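PDB 6Y0R: chitooligosaccharide oxidase from Gibberella zeae, which oxidises the C1 hydroxyl of chitooligosaccharides to the lactone with a bicovalently bound FAD, passing the electrons to molecular oxygen to give hydrogen peroxide. Local coordinates for residues A[236-241]-A[301-306]; A[287-292]-A[305-310]; A[338-343]-A[449-454]; A[269-274]-A[372-377]; A[126-131]-A[222-227]. One frame throughout, in Å; residues are numbered along the deposited sequence.

Contact 1: A[236-241]-A[301-306]; sequences FDIGLN and GGVQVT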
# COMPACT_ATOMS: atom_id res chain seq x y z
N PHE A 236 -8.10 -9.32 17.40
CA PHE A 236 -8.36 -10.73 17.71
C PHE A 236 -7.49 -11.62 16.83
O PHE A 236 -6.98 -11.21 15.81
CB PHE A 236 -9.83 -11.09 17.55
CG PHE A 236 -10.41 -10.94 16.16
CD1 PHE A 236 -10.96 -9.75 15.73
CD2 PHE A 236 -10.37 -12.02 15.27
CE1 PHE A 236 -11.47 -9.62 14.45
CE2 PHE A 236 -10.89 -11.89 13.99
CZ PHE A 236 -11.44 -10.69 13.59
N ASP A 237 -7.32 -12.84 17.32
CA ASP A 237 -6.53 -13.89 16.66
C ASP A 237 -7.22 -15.23 16.89
O ASP A 237 -7.82 -15.43 17.97
CB ASP A 237 -5.10 -13.88 17.19
CG ASP A 237 -4.35 -12.60 16.83
OD1 ASP A 237 -3.85 -12.50 15.66
OD2 ASP A 237 -4.37 -11.67 17.67
N ILE A 238 -7.11 -16.09 15.89
CA ILE A 238 -7.59 -17.49 15.98
C ILE A 238 -6.45 -18.38 15.52
O ILE A 238 -6.10 -18.36 14.33
CB ILE A 238 -8.86 -17.76 15.17
CG1 ILE A 238 -9.93 -16.69 15.38
CG2 ILE A 238 -9.39 -19.12 15.54
CD1 ILE A 238 -11.16 -16.87 14.55
N GLY A 239 -5.91 -19.16 16.46
CA GLY A 239 -4.87 -20.15 16.18
C GLY A 239 -5.52 -21.37 15.59
O GLY A 239 -6.60 -21.75 16.04
N LEU A 240 -4.90 -21.93 14.57
CA LEU A 240 -5.47 -23.06 13.82
C LEU A 240 -4.44 -24.19 13.77
O LEU A 240 -3.24 -23.90 13.76
CB LEU A 240 -5.88 -22.64 12.41
CG LEU A 240 -7.04 -21.64 12.31
CD1 LEU A 240 -7.24 -21.20 10.87
CD2 LEU A 240 -8.31 -22.24 12.88
N ASN A 241 -4.93 -25.42 13.67
CA ASN A 241 -4.10 -26.63 13.49
C ASN A 241 -4.65 -27.35 12.27
O ASN A 241 -5.33 -28.39 12.41
CB ASN A 241 -4.12 -27.43 14.79
CG ASN A 241 -3.22 -28.65 14.73
OD1 ASN A 241 -2.22 -28.67 14.03
ND2 ASN A 241 -3.61 -29.68 15.46
N GLY A 301 -14.30 -25.64 14.25
CA GLY A 301 -14.20 -26.64 15.32
C GLY A 301 -12.86 -26.59 16.04
O GLY A 301 -11.78 -26.47 15.36
N GLY A 302 -12.91 -26.72 17.36
CA GLY A 302 -11.70 -26.87 18.17
C GLY A 302 -10.75 -25.68 18.09
O GLY A 302 -9.54 -25.90 18.24
N VAL A 303 -11.29 -24.48 17.95
CA VAL A 303 -10.46 -23.25 17.98
C VAL A 303 -10.95 -22.37 19.13
O VAL A 303 -12.20 -22.34 19.40
CB VAL A 303 -10.52 -22.53 16.62
CG1 VAL A 303 -10.10 -23.44 15.50
CG2 VAL A 303 -11.89 -21.93 16.34
N GLN A 304 -10.04 -21.56 19.67
CA GLN A 304 -10.31 -20.49 20.66
C GLN A 304 -9.94 -19.13 20.02
O GLN A 304 -8.90 -19.03 19.35
CB GLN A 304 -9.46 -20.68 21.93
CG GLN A 304 -9.92 -19.86 23.14
CD GLN A 304 -8.85 -19.19 24.00
OE1 GLN A 304 -7.65 -19.50 23.97
NE2 GLN A 304 -9.30 -18.24 24.81
N VAL A 305 -10.82 -18.17 20.20
CA VAL A 305 -10.55 -16.76 19.83
C VAL A 305 -9.83 -16.12 21.00
O VAL A 305 -10.36 -16.19 22.13
CB VAL A 305 -11.87 -16.05 19.53
CG1 VAL A 305 -11.69 -14.57 19.28
CG2 VAL A 305 -12.58 -16.72 18.36
N THR A 306 -8.71 -15.47 20.73
CA THR A 306 -8.08 -14.53 21.69
C THR A 306 -8.43 -13.12 21.22
O THR A 306 -8.48 -12.88 20.02
CB THR A 306 -6.58 -14.74 21.84
OG1 THR A 306 -5.94 -14.47 20.59
CG2 THR A 306 -6.23 -16.14 22.31
O HOH W 1 -5.50 -11.75 20.15
O HOH W 2 -7.56 -22.06 18.58
O HOH W 3 -6.44 -18.84 19.25

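Contact 2: A[287-292]-A[305-310]; sequences ASLRKA and VTATTV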
# COMPACT_ATOMS: atom_id res chain seq x y z
N ALA A 287 -17.07 -8.69 23.91
CA ALA A 287 -18.26 -9.56 23.96
C ALA A 287 -18.95 -9.59 22.60
O ALA A 287 -19.33 -10.70 22.15
CB ALA A 287 -19.18 -9.11 25.07
N SER A 288 -19.08 -8.43 21.95
CA SER A 288 -19.75 -8.26 20.64
C SER A 288 -18.92 -8.99 19.56
O SER A 288 -19.53 -9.65 18.70
CB SER A 288 -19.93 -6.81 20.28
OG SER A 288 -20.86 -6.19 21.16
N LEU A 289 -17.60 -8.87 19.64
CA LEU A 289 -16.69 -9.57 18.68
C LEU A 289 -16.89 -11.08 18.81
O LEU A 289 -17.02 -11.80 17.79
CB LEU A 289 -15.25 -9.14 18.94
CG LEU A 289 -14.17 -9.76 18.06
CD1 LEU A 289 -13.64 -11.04 18.66
CD2 LEU A 289 -14.65 -9.96 16.63
N ARG A 290 -16.88 -11.60 20.04
CA ARG A 290 -17.04 -13.05 20.26
C ARG A 290 -18.39 -13.51 19.71
O ARG A 290 -18.42 -14.57 19.06
CB ARG A 290 -16.82 -13.36 21.75
CG ARG A 290 -15.36 -13.23 22.16
CD ARG A 290 -15.09 -13.70 23.56
NE ARG A 290 -13.72 -13.51 23.94
CZ ARG A 290 -12.73 -14.34 23.65
NH1 ARG A 290 -12.97 -15.45 22.98
NH2 ARG A 290 -11.51 -14.08 24.07
N LYS A 291 -19.46 -12.75 19.91
CA LYS A 291 -20.79 -13.13 19.34
C LYS A 291 -20.74 -13.12 17.81
O LYS A 291 -21.19 -14.09 17.17
CB LYS A 291 -21.89 -12.24 19.88
CG LYS A 291 -22.18 -12.47 21.35
CD LYS A 291 -23.13 -11.46 21.99
CE LYS A 291 -22.94 -11.39 23.50
NZ LYS A 291 -24.23 -11.28 24.21
N ALA A 292 -20.09 -12.12 17.23
CA ALA A 292 -20.01 -11.95 15.75
C ALA A 292 -19.20 -13.08 15.12
O ALA A 292 -19.52 -13.46 13.95
CB ALA A 292 -19.40 -10.62 15.41
N VAL A 305 -10.82 -18.17 20.20
CA VAL A 305 -10.55 -16.76 19.83
C VAL A 305 -9.83 -16.12 21.00
O VAL A 305 -10.36 -16.19 22.13
CB VAL A 305 -11.87 -16.05 19.53
CG1 VAL A 305 -11.69 -14.57 19.28
CG2 VAL A 305 -12.58 -16.72 18.36
N THR A 306 -8.71 -15.47 20.73
CA THR A 306 -8.08 -14.53 21.69
C THR A 306 -8.43 -13.12 21.22
O THR A 306 -8.48 -12.88 20.02
CB THR A 306 -6.58 -14.74 21.84
OG1 THR A 306 -5.94 -14.47 20.59
CG2 THR A 306 -6.23 -16.14 22.31
N ALA A 307 -8.70 -12.20 22.13
CA ALA A 307 -9.19 -10.86 21.76
C ALA A 307 -8.96 -9.88 22.89
O ALA A 307 -9.06 -10.25 24.12
CB ALA A 307 -10.65 -10.92 21.40
N THR A 308 -8.68 -8.66 22.51
CA THR A 308 -8.43 -7.57 23.47
C THR A 308 -9.07 -6.30 22.94
O THR A 308 -8.80 -5.94 21.79
CB THR A 308 -6.94 -7.36 23.72
OG1 THR A 308 -6.34 -8.57 24.17
CG2 THR A 308 -6.73 -6.26 24.74
N THR A 309 -9.85 -5.63 23.78
CA THR A 309 -10.41 -4.32 23.41
C THR A 309 -9.44 -3.23 23.86
O THR A 309 -9.10 -3.16 25.09
CB THR A 309 -11.80 -4.13 24.00
OG1 THR A 309 -12.62 -5.22 23.61
CG2 THR A 309 -12.46 -2.84 23.55
N VAL A 310 -9.14 -2.34 22.95
CA VAL A 310 -8.27 -1.16 23.15
C VAL A 310 -8.95 0.04 22.50
O VAL A 310 -10.09 -0.08 22.03
CB VAL A 310 -6.87 -1.44 22.57
CG1 VAL A 310 -6.16 -2.52 23.36
CG2 VAL A 310 -6.93 -1.82 21.11

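Contact 3: A[338-343]-A[449-454]; sequences NFYASS and DSQIKN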
# COMPACT_ATOMS: atom_id res chain seq x y z
N ASN A 338 15.10 -7.42 3.10
CA ASN A 338 15.75 -7.98 1.89
C ASN A 338 14.83 -9.06 1.33
O ASN A 338 14.79 -10.14 1.88
CB ASN A 338 17.15 -8.53 2.23
CG ASN A 338 17.97 -8.88 1.01
OD1 ASN A 338 17.53 -8.77 -0.13
ND2 ASN A 338 19.19 -9.36 1.26
N PHE A 339 13.97 -8.71 0.38
CA PHE A 339 12.80 -9.56 0.07
C PHE A 339 12.30 -9.40 -1.35
O PHE A 339 12.70 -8.51 -2.11
CB PHE A 339 11.70 -9.23 1.07
CG PHE A 339 11.09 -7.88 0.86
CD1 PHE A 339 11.71 -6.74 1.32
CD2 PHE A 339 9.86 -7.75 0.23
CE1 PHE A 339 11.14 -5.48 1.19
CE2 PHE A 339 9.27 -6.49 0.12
CZ PHE A 339 9.93 -5.36 0.56
N TYR A 340 11.46 -10.35 -1.72
CA TYR A 340 10.64 -10.33 -2.93
C TYR A 340 9.18 -10.57 -2.51
O TYR A 340 8.92 -11.25 -1.53
CB TYR A 340 11.11 -11.40 -3.91
CG TYR A 340 10.21 -11.57 -5.10
CD1 TYR A 340 9.96 -10.52 -5.97
CD2 TYR A 340 9.54 -12.77 -5.32
CE1 TYR A 340 9.11 -10.66 -7.04
CE2 TYR A 340 8.72 -12.94 -6.41
CZ TYR A 340 8.46 -11.87 -7.26
OH TYR A 340 7.63 -12.06 -8.32
N ALA A 341 8.26 -9.90 -3.17
CA ALA A 341 6.83 -10.00 -2.86
C ALA A 341 6.03 -10.00 -4.14
O ALA A 341 6.50 -9.58 -5.22
CB ALA A 341 6.41 -8.85 -1.97
N SER A 342 4.79 -10.44 -4.01
CA SER A 342 3.80 -10.35 -5.10
C SER A 342 2.43 -10.27 -4.42
O SER A 342 2.39 -10.21 -3.20
CB SER A 342 3.88 -11.56 -6.01
OG SER A 342 3.08 -11.44 -7.14
N SER A 343 1.40 -10.20 -5.22
CA SER A 343 0.03 -10.03 -4.69
C SER A 343 -0.95 -10.64 -5.67
O SER A 343 -0.61 -10.92 -6.87
CB SER A 343 -0.32 -8.58 -4.38
OG SER A 343 -0.31 -7.76 -5.55
N ASP A 449 4.98 -6.28 -7.90
CA ASP A 449 5.76 -7.48 -8.31
C ASP A 449 6.78 -7.04 -9.37
O ASP A 449 6.40 -6.80 -10.51
CB ASP A 449 4.82 -8.54 -8.87
CG ASP A 449 5.47 -9.88 -9.13
OD1 ASP A 449 6.72 -9.89 -9.32
OD2 ASP A 449 4.74 -10.90 -9.11
N SER A 450 8.06 -7.05 -8.99
CA SER A 450 9.14 -6.62 -9.91
C SER A 450 9.28 -7.52 -11.12
O SER A 450 9.91 -7.03 -12.07
CB SER A 450 10.44 -6.54 -9.20
OG SER A 450 10.75 -7.76 -8.60
N GLN A 451 8.85 -8.79 -11.08
CA GLN A 451 9.19 -9.79 -12.13
C GLN A 451 8.18 -9.79 -13.27
O GLN A 451 8.47 -10.41 -14.30
CB GLN A 451 9.31 -11.18 -11.53
CG GLN A 451 10.36 -11.26 -10.44
CD GLN A 451 11.67 -10.62 -10.84
OE1 GLN A 451 12.48 -11.27 -11.53
NE2 GLN A 451 11.93 -9.44 -10.33
N ILE A 452 7.02 -9.17 -13.11
CA ILE A 452 5.98 -9.25 -14.17
C ILE A 452 6.44 -8.43 -15.37
O ILE A 452 7.08 -7.38 -15.15
CB ILE A 452 4.66 -8.72 -13.61
CG1 ILE A 452 4.16 -9.74 -12.59
CG2 ILE A 452 3.63 -8.42 -14.71
CD1 ILE A 452 2.82 -9.36 -12.05
N LYS A 453 6.03 -8.84 -16.58
CA LYS A 453 6.28 -8.01 -17.78
C LYS A 453 5.73 -6.61 -17.56
O LYS A 453 4.63 -6.39 -16.99
CB LYS A 453 5.69 -8.63 -19.06
CG LYS A 453 6.34 -9.96 -19.46
CD LYS A 453 5.63 -10.67 -20.57
CE LYS A 453 6.33 -11.96 -20.97
NZ LYS A 453 5.93 -12.37 -22.34
N ASN A 454 6.41 -5.65 -18.15
CA ASN A 454 6.12 -4.22 -17.93
C ASN A 454 4.66 -3.84 -18.21
O ASN A 454 4.06 -3.28 -17.28
CB ASN A 454 7.13 -3.38 -18.70
CG ASN A 454 8.53 -3.46 -18.15
OD1 ASN A 454 8.76 -3.76 -16.96
ND2 ASN A 454 9.48 -3.14 -18.99
O HOH W 4 8.16 -7.53 -5.89

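Contact 4: A[269-274]-A[372-377]; sequences MGVSKN and WWLQMD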
# COMPACT_ATOMS: atom_id res chain seq x y z
N MET A 269 -6.23 -14.09 6.84
CA MET A 269 -5.67 -15.40 7.12
C MET A 269 -4.17 -15.33 6.84
O MET A 269 -3.80 -14.97 5.69
CB MET A 269 -6.31 -16.47 6.25
CG MET A 269 -5.76 -17.85 6.54
SD MET A 269 -6.34 -18.60 8.06
CE MET A 269 -8.10 -18.71 7.78
N GLY A 270 -3.33 -15.62 7.83
CA GLY A 270 -1.88 -15.72 7.61
C GLY A 270 -1.49 -17.18 7.38
O GLY A 270 -2.12 -18.08 8.01
N VAL A 271 -0.55 -17.45 6.47
CA VAL A 271 -0.13 -18.84 6.14
C VAL A 271 1.39 -18.81 6.03
O VAL A 271 1.91 -17.90 5.39
CB VAL A 271 -0.77 -19.36 4.85
CG1 VAL A 271 -0.43 -20.83 4.67
CG2 VAL A 271 -2.31 -19.14 4.80
N SER A 272 2.06 -19.77 6.63
CA SER A 272 3.51 -19.99 6.43
C SER A 272 3.77 -21.47 6.65
O SER A 272 2.80 -22.22 6.81
CB SER A 272 4.30 -19.18 7.38
OG SER A 272 4.15 -19.67 8.71
N LYS A 273 5.04 -21.89 6.62
CA LYS A 273 5.36 -23.28 6.98
C LYS A 273 4.88 -23.61 8.40
O LYS A 273 4.68 -24.80 8.63
CB LYS A 273 6.86 -23.49 6.84
CG LYS A 273 7.28 -23.66 5.41
CD LYS A 273 8.76 -23.89 5.30
CE LYS A 273 9.59 -22.68 5.63
NZ LYS A 273 11.03 -22.97 5.41
N ASN A 274 4.70 -22.63 9.27
CA ASN A 274 4.25 -22.81 10.68
C ASN A 274 2.74 -23.08 10.73
O ASN A 274 2.25 -23.40 11.83
CB ASN A 274 4.58 -21.60 11.56
CG ASN A 274 6.06 -21.33 11.72
OD1 ASN A 274 6.52 -20.20 11.58
ND2 ASN A 274 6.82 -22.38 11.98
N TRP A 372 9.11 -18.01 3.69
CA TRP A 372 8.00 -17.39 2.93
C TRP A 372 6.79 -17.22 3.85
O TRP A 372 6.68 -17.91 4.86
CB TRP A 372 7.67 -18.20 1.69
CG TRP A 372 7.15 -19.56 1.99
CD1 TRP A 372 7.87 -20.72 2.07
CD2 TRP A 372 5.78 -19.93 2.25
NE1 TRP A 372 7.05 -21.76 2.42
CE2 TRP A 372 5.76 -21.31 2.52
CE3 TRP A 372 4.58 -19.22 2.34
CZ2 TRP A 372 4.59 -22.00 2.83
CZ3 TRP A 372 3.42 -19.90 2.63
CH2 TRP A 372 3.43 -21.27 2.90
N TRP A 373 5.91 -16.28 3.54
CA TRP A 373 4.59 -16.22 4.23
C TRP A 373 3.60 -15.57 3.29
O TRP A 373 4.01 -14.95 2.28
CB TRP A 373 4.62 -15.47 5.56
CG TRP A 373 5.18 -14.10 5.53
CD1 TRP A 373 6.47 -13.75 5.81
CD2 TRP A 373 4.49 -12.86 5.25
NE1 TRP A 373 6.62 -12.39 5.71
CE2 TRP A 373 5.43 -11.82 5.35
CE3 TRP A 373 3.20 -12.55 4.81
CZ2 TRP A 373 5.11 -10.48 5.14
CZ3 TRP A 373 2.89 -11.23 4.55
CH2 TRP A 373 3.84 -10.21 4.69
N LEU A 374 2.32 -15.68 3.60
CA LEU A 374 1.31 -14.98 2.78
C LEU A 374 0.16 -14.58 3.69
O LEU A 374 0.05 -15.12 4.80
CB LEU A 374 0.85 -15.82 1.60
CG LEU A 374 0.13 -17.11 1.95
CD1 LEU A 374 -1.37 -16.87 2.05
CD2 LEU A 374 0.44 -18.18 0.92
N GLN A 375 -0.59 -13.59 3.24
CA GLN A 375 -1.83 -13.18 3.90
C GLN A 375 -2.94 -13.27 2.87
O GLN A 375 -2.72 -13.00 1.67
CB GLN A 375 -1.77 -11.76 4.49
CG GLN A 375 -0.68 -11.52 5.50
CD GLN A 375 -0.44 -10.02 5.59
OE1 GLN A 375 -0.49 -9.29 4.59
NE2 GLN A 375 -0.22 -9.55 6.80
N MET A 376 -4.09 -13.72 3.32
CA MET A 376 -5.33 -13.66 2.53
C MET A 376 -6.33 -12.75 3.24
O MET A 376 -6.84 -13.13 4.29
CB MET A 376 -5.94 -15.04 2.34
CG MET A 376 -7.13 -14.98 1.45
SD MET A 376 -7.79 -16.59 1.10
CE MET A 376 -8.58 -16.94 2.64
N ASP A 377 -6.54 -11.55 2.70
CA ASP A 377 -7.36 -10.51 3.34
C ASP A 377 -8.76 -10.56 2.72
O ASP A 377 -8.84 -10.62 1.50
CB ASP A 377 -6.75 -9.13 3.13
CG ASP A 377 -5.27 -8.96 3.47
OD1 ASP A 377 -4.78 -9.71 4.30
OD2 ASP A 377 -4.61 -8.08 2.84
O HOH W 5 7.33 -20.34 5.86

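Contact 5: A[126-131]-A[222-227]; sequences AKIQPG and LEFQTF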
# COMPACT_ATOMS: atom_id res chain seq x y z
N ALA A 126 -8.81 17.12 7.39
CA ALA A 126 -7.39 17.18 7.73
C ALA A 126 -6.58 17.43 6.46
O ALA A 126 -6.88 16.80 5.46
CB ALA A 126 -6.94 15.91 8.39
N LYS A 127 -5.57 18.27 6.55
CA LYS A 127 -4.62 18.50 5.46
C LYS A 127 -3.30 17.90 5.91
O LYS A 127 -2.77 18.30 6.99
CB LYS A 127 -4.47 20.00 5.19
CG LYS A 127 -5.75 20.59 4.63
CD LYS A 127 -5.65 22.07 4.33
CE LYS A 127 -6.87 22.52 3.55
NZ LYS A 127 -7.20 23.93 3.87
N ILE A 128 -2.78 16.96 5.13
CA ILE A 128 -1.59 16.18 5.51
C ILE A 128 -0.58 16.21 4.37
O ILE A 128 -0.98 15.97 3.22
CB ILE A 128 -1.97 14.76 5.90
CG1 ILE A 128 -3.17 14.77 6.86
CG2 ILE A 128 -0.75 14.04 6.44
CD1 ILE A 128 -3.66 13.38 7.25
N GLN A 129 0.65 16.49 4.71
CA GLN A 129 1.78 16.38 3.76
C GLN A 129 2.07 14.91 3.53
O GLN A 129 2.01 14.11 4.46
CB GLN A 129 2.98 17.18 4.24
CG GLN A 129 2.65 18.69 4.25
CD GLN A 129 3.84 19.54 4.65
OE1 GLN A 129 4.64 19.20 5.53
NE2 GLN A 129 4.07 20.60 3.88
N PRO A 130 2.35 14.48 2.29
CA PRO A 130 2.53 13.05 2.02
C PRO A 130 3.77 12.42 2.65
O PRO A 130 3.80 11.21 2.80
CB PRO A 130 2.67 12.99 0.49
CG PRO A 130 3.17 14.38 0.12
CD PRO A 130 2.48 15.33 1.10
N GLY A 131 4.77 13.22 3.01
CA GLY A 131 5.95 12.76 3.74
C GLY A 131 5.66 12.38 5.20
O GLY A 131 6.53 11.80 5.79
N LEU A 222 -2.52 16.32 0.80
CA LEU A 222 -3.71 15.49 0.69
C LEU A 222 -4.70 15.98 1.73
O LEU A 222 -4.26 16.21 2.87
CB LEU A 222 -3.36 14.03 0.97
CG LEU A 222 -2.43 13.42 -0.09
CD1 LEU A 222 -1.82 12.13 0.40
CD2 LEU A 222 -3.23 13.21 -1.36
N GLU A 223 -5.95 16.11 1.34
CA GLU A 223 -7.02 16.49 2.28
C GLU A 223 -7.96 15.31 2.42
O GLU A 223 -8.36 14.72 1.43
CB GLU A 223 -7.76 17.74 1.80
CG GLU A 223 -8.78 18.22 2.83
CD GLU A 223 -9.31 19.63 2.61
OE1 GLU A 223 -9.29 20.11 1.43
OE2 GLU A 223 -9.73 20.24 3.63
N PHE A 224 -8.40 15.04 3.64
CA PHE A 224 -9.30 13.91 3.96
C PHE A 224 -10.44 14.35 4.87
O PHE A 224 -10.25 15.26 5.70
CB PHE A 224 -8.54 12.82 4.75
CG PHE A 224 -7.35 12.22 4.05
CD1 PHE A 224 -6.12 12.86 4.08
CD2 PHE A 224 -7.50 11.04 3.32
CE1 PHE A 224 -5.03 12.31 3.42
CE2 PHE A 224 -6.41 10.49 2.65
CZ PHE A 224 -5.18 11.12 2.73
N GLN A 225 -11.54 13.63 4.80
CA GLN A 225 -12.60 13.67 5.82
C GLN A 225 -12.28 12.57 6.83
O GLN A 225 -12.46 11.37 6.51
CB GLN A 225 -13.99 13.47 5.22
CG GLN A 225 -15.10 13.51 6.27
CD GLN A 225 -15.08 14.78 7.11
OE1 GLN A 225 -15.06 15.88 6.56
NE2 GLN A 225 -15.03 14.65 8.43
N THR A 226 -11.75 12.95 8.00
CA THR A 226 -11.47 11.97 9.06
C THR A 226 -12.77 11.37 9.61
O THR A 226 -13.85 11.97 9.46
CB THR A 226 -10.63 12.58 10.20
OG1 THR A 226 -11.51 13.43 10.95
CG2 THR A 226 -9.38 13.28 9.71
N PHE A 227 -12.64 10.25 10.33
CA PHE A 227 -13.74 9.67 11.13
C PHE A 227 -13.32 9.72 12.61
O PHE A 227 -12.12 9.94 12.93
CB PHE A 227 -14.14 8.27 10.70
CG PHE A 227 -13.02 7.27 10.62
CD1 PHE A 227 -12.64 6.52 11.72
CD2 PHE A 227 -12.37 7.07 9.41
CE1 PHE A 227 -11.60 5.60 11.64
CE2 PHE A 227 -11.32 6.16 9.34
CZ PHE A 227 -10.94 5.43 10.44

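Contact 1: A[236-241]-A[301-306]
Asp237 and Thr306 exchange two backbone hydrogen bonds as an antiparallel hydrogen-bonded pair: Asp237 N donates to Thr306 O at 2.9 Å, and Thr306 N returns an equal bond to Asp237 O. Beyond this pair the strands part, and water fills in. One molecule accepts from Gly239 N and donates to Gln304 O; a second donates to Gly239 O and accepts from Gln304 N. A third joins the side chains of the pair, donating to Asp237 OD2 and bonded to Thr306 OG1 at 2.8 Å. Strand 305-310 is one of the two edge strands of a seven-stranded antiparallel sheet, with strand 233-239 as its neighbour. On the sheet face carrying Ile238 and Val305, Ile238 CG2, anti to the backbone N, meets Val303 CB at 3.8 Å, while CG1 lies 4.0 Å from Val305 CG2. Leu240 CD2 presses on Val303 CG1 at 3.4 Å, tighter than normal van der Waals contact. Helix 286-300 backs this face, with Val297 against Val305 and Phe300 against Leu240. On its other edge strand 233-239 pairs with strand 275-283, where Ser277 OG is hydrogen-bonded to Ile238 O.

Contact 2: A[287-292]-A[305-310]
Arg290 reaches from helix 287-292 to the backbone of Val305, tying the helix to an edge strand of the seven-stranded antiparallel sheet it packs on. Helix and strand run roughly antiparallel, 147° between their directions, with axes 9.4 Å apart. From CB, the Arg290 chain sets out with CG anti to the carbonyl carbon (chi1 -72°) and stays extended from CG to NE, running antiparallel to the side chain of Val305. CZ comes within 3.4 Å of Val305 O, which lies at the guanidinium edge. NH1 donates to that oxygen at 2.8 Å from above the carbonyl plane, 38° out of it, and also rests 3.7 Å from Val305 CB. NH2 adds a weak bond to the same oxygen and continues to a salt bridge with Glu286 OE2, so the guanidinium is held from the strand and from its own helix. Next to the arginine along the helix, Leu289 supplies the apolar part of the contact, and Phe236 of the adjacent strand packs against both Leu289 and Ala307. Leu289 has CG anti to its backbone N, and its CD1 touches two strand side chains, 4.1 Å from Val305 CG1 and 4.1 Å from Ala307 CB.

Contact 3: A[338-343]-A[449-454]
Tyr340 and Ser342, two residues apart on strand 338-343, both donate to the carboxylate of Asp449. The tyrosine ring and the carboxylate cross obliquely, their planes 66° apart. Tyr340 OH meets OD1 on its syn side, tilted out of the carboxylate plane, at 2.6 Å, and Ser342 OG comes to OD2 from above that plane, also at 2.6 Å. Asp449 CG, anti to its backbone N (chi1 -171°), lies 3.2 Å from Tyr340 OH. OD1 has a second donor: Gln451 N reaches it at 3.0 Å on the anti side, equally tilted and from the face opposite Tyr340 OH, closing an Asx turn at the start of the type I turn 449-452. Gln451 stands with its amide 89° to the tyrosine ring, and its CG touches Tyr340 OH at 3.5 Å. Ser450 OG lies at the ring's edge, 3.7 Å from CE1, and takes bonds from Gln451 NE2 and from Arg56 NH1. A water donates to Ala341 O and accepts from Ser450 N. The berberine-like loop is thus joined to strand 338-346, an edge strand of the seven-stranded sheet. Three donors on a buried carboxylate, with a long, weak ion pair to Arg429, would be expected to favour its ionised form.

Contact 4: A[269-274]-A[372-377]
Met269 pairs with Met376 and Val271 with Leu374, each through two backbone hydrogen bonds in antiparallel register. The shortest runs from Met376 N to Met269 O at 2.7 Å. Gly270 faces Gln375 in the non-hydrogen-bonded pair between them, where CA-H...O contacts fill in: Gln375 CA lies 3.2 Å from Met269 O. Beyond, a water accepts from Lys273 N and donates to Trp372 O, while Ser272 OG accepts from Asn274 N in an ST turn as the strand ends. Apolar contacts gather on the face carrying Val271 and Leu374, whose side chains run together, with Val271 CG2 3.7 Å from Leu374 CD1. Met269 CB and Met376 CB follow at 4.2 Å. Helices 247-260 and 351-367 pack on this face, through Phe254 on both methionines and Phe357 on Leu374. The aromatic contact belongs to Trp372. Its CG sits between the backbone N and the carbonyl carbon (chi1 65°), and Ser272 CA makes a CH-pi contact over the six-membered ring, 4.0 Å from its centroid. Lys273 CG lies 3.6 Å from Trp372 NE1; NE1 donates to Gly365 O, and Lys273 NZ bonds to Ser368 O and His370 O. Strands 265-272 and 371-378 lie inside the seven-stranded antiparallel sheet of the substrate domain, as in related berberine-type FAD oxidases; helices back one face, and the other, with the Gln375 side chain about 7 Å from FAD, looks to the cofactor.

Contact 5: A[126-131]-A[222-227]
Ile128 N donates to Leu222 O at 2.8 Å, the shortest bond between these two strands of the FAD-binding PCMH-type domain. Leu222 N answers to Ile128 O, and Ala126 and Phe224 form the second hydrogen-bonded pair of this antiparallel run, with Ala126 N 2.9 Å from Phe224 O. Lys127 faces Glu223 in the non-hydrogen-bonded pair between them. There the two side chains extend in parallel: Lys127 CE touches Glu223 OE2 at 3.7 Å, but NZ stays 4.5 Å from it, too far for a salt bridge. OE2 is instead hydrogen-bonded to OG1 of Thr125, the first residue of strand 125-128. Glu223 CG is anti to its backbone N (chi1 -175°) and passes 3.5 Å from Ala126 O. The face carrying Ile128, Leu222 and Phe224 is apolar, and Leu159 of helix 159-165 packs against all three. Past the strand, Pro130 belongs to the FAD pocket and touches the cofactor. At the other end, Thr226 OG1 is bonded to Gly124 O and to Arg147 NE, while its CG2 rests 3.8 Å from Ala126 CB. Ile128 crosses the Phe224 side chain at about a right angle, its CD1 4.0 Å from the ring atom CD1.

Contacts 1 to 4 all reach one seven-stranded antiparallel sheet, from edge strand 305-310 to edge strand 338-346. Contacts 1 and 2 share Val305 and Thr306 and pack together, with Phe236 CD1 3.8 Å from Leu289 CD2. Contact 1 also meets contact 4, where Leu240 CD1 lies 3.9 Å from Met269 SD. Contacts 3 and 4 have centres about 17 Å apart and do not touch, but both approach the flavin cofactor: the side chain of Ala341 is about 9 Å from FAD, that of Gln375 about 7 Å. Contact 5 belongs to the FAD-binding region, its centre about 32 Å from that of contact 4, and reaches the same cofactor through Pro130.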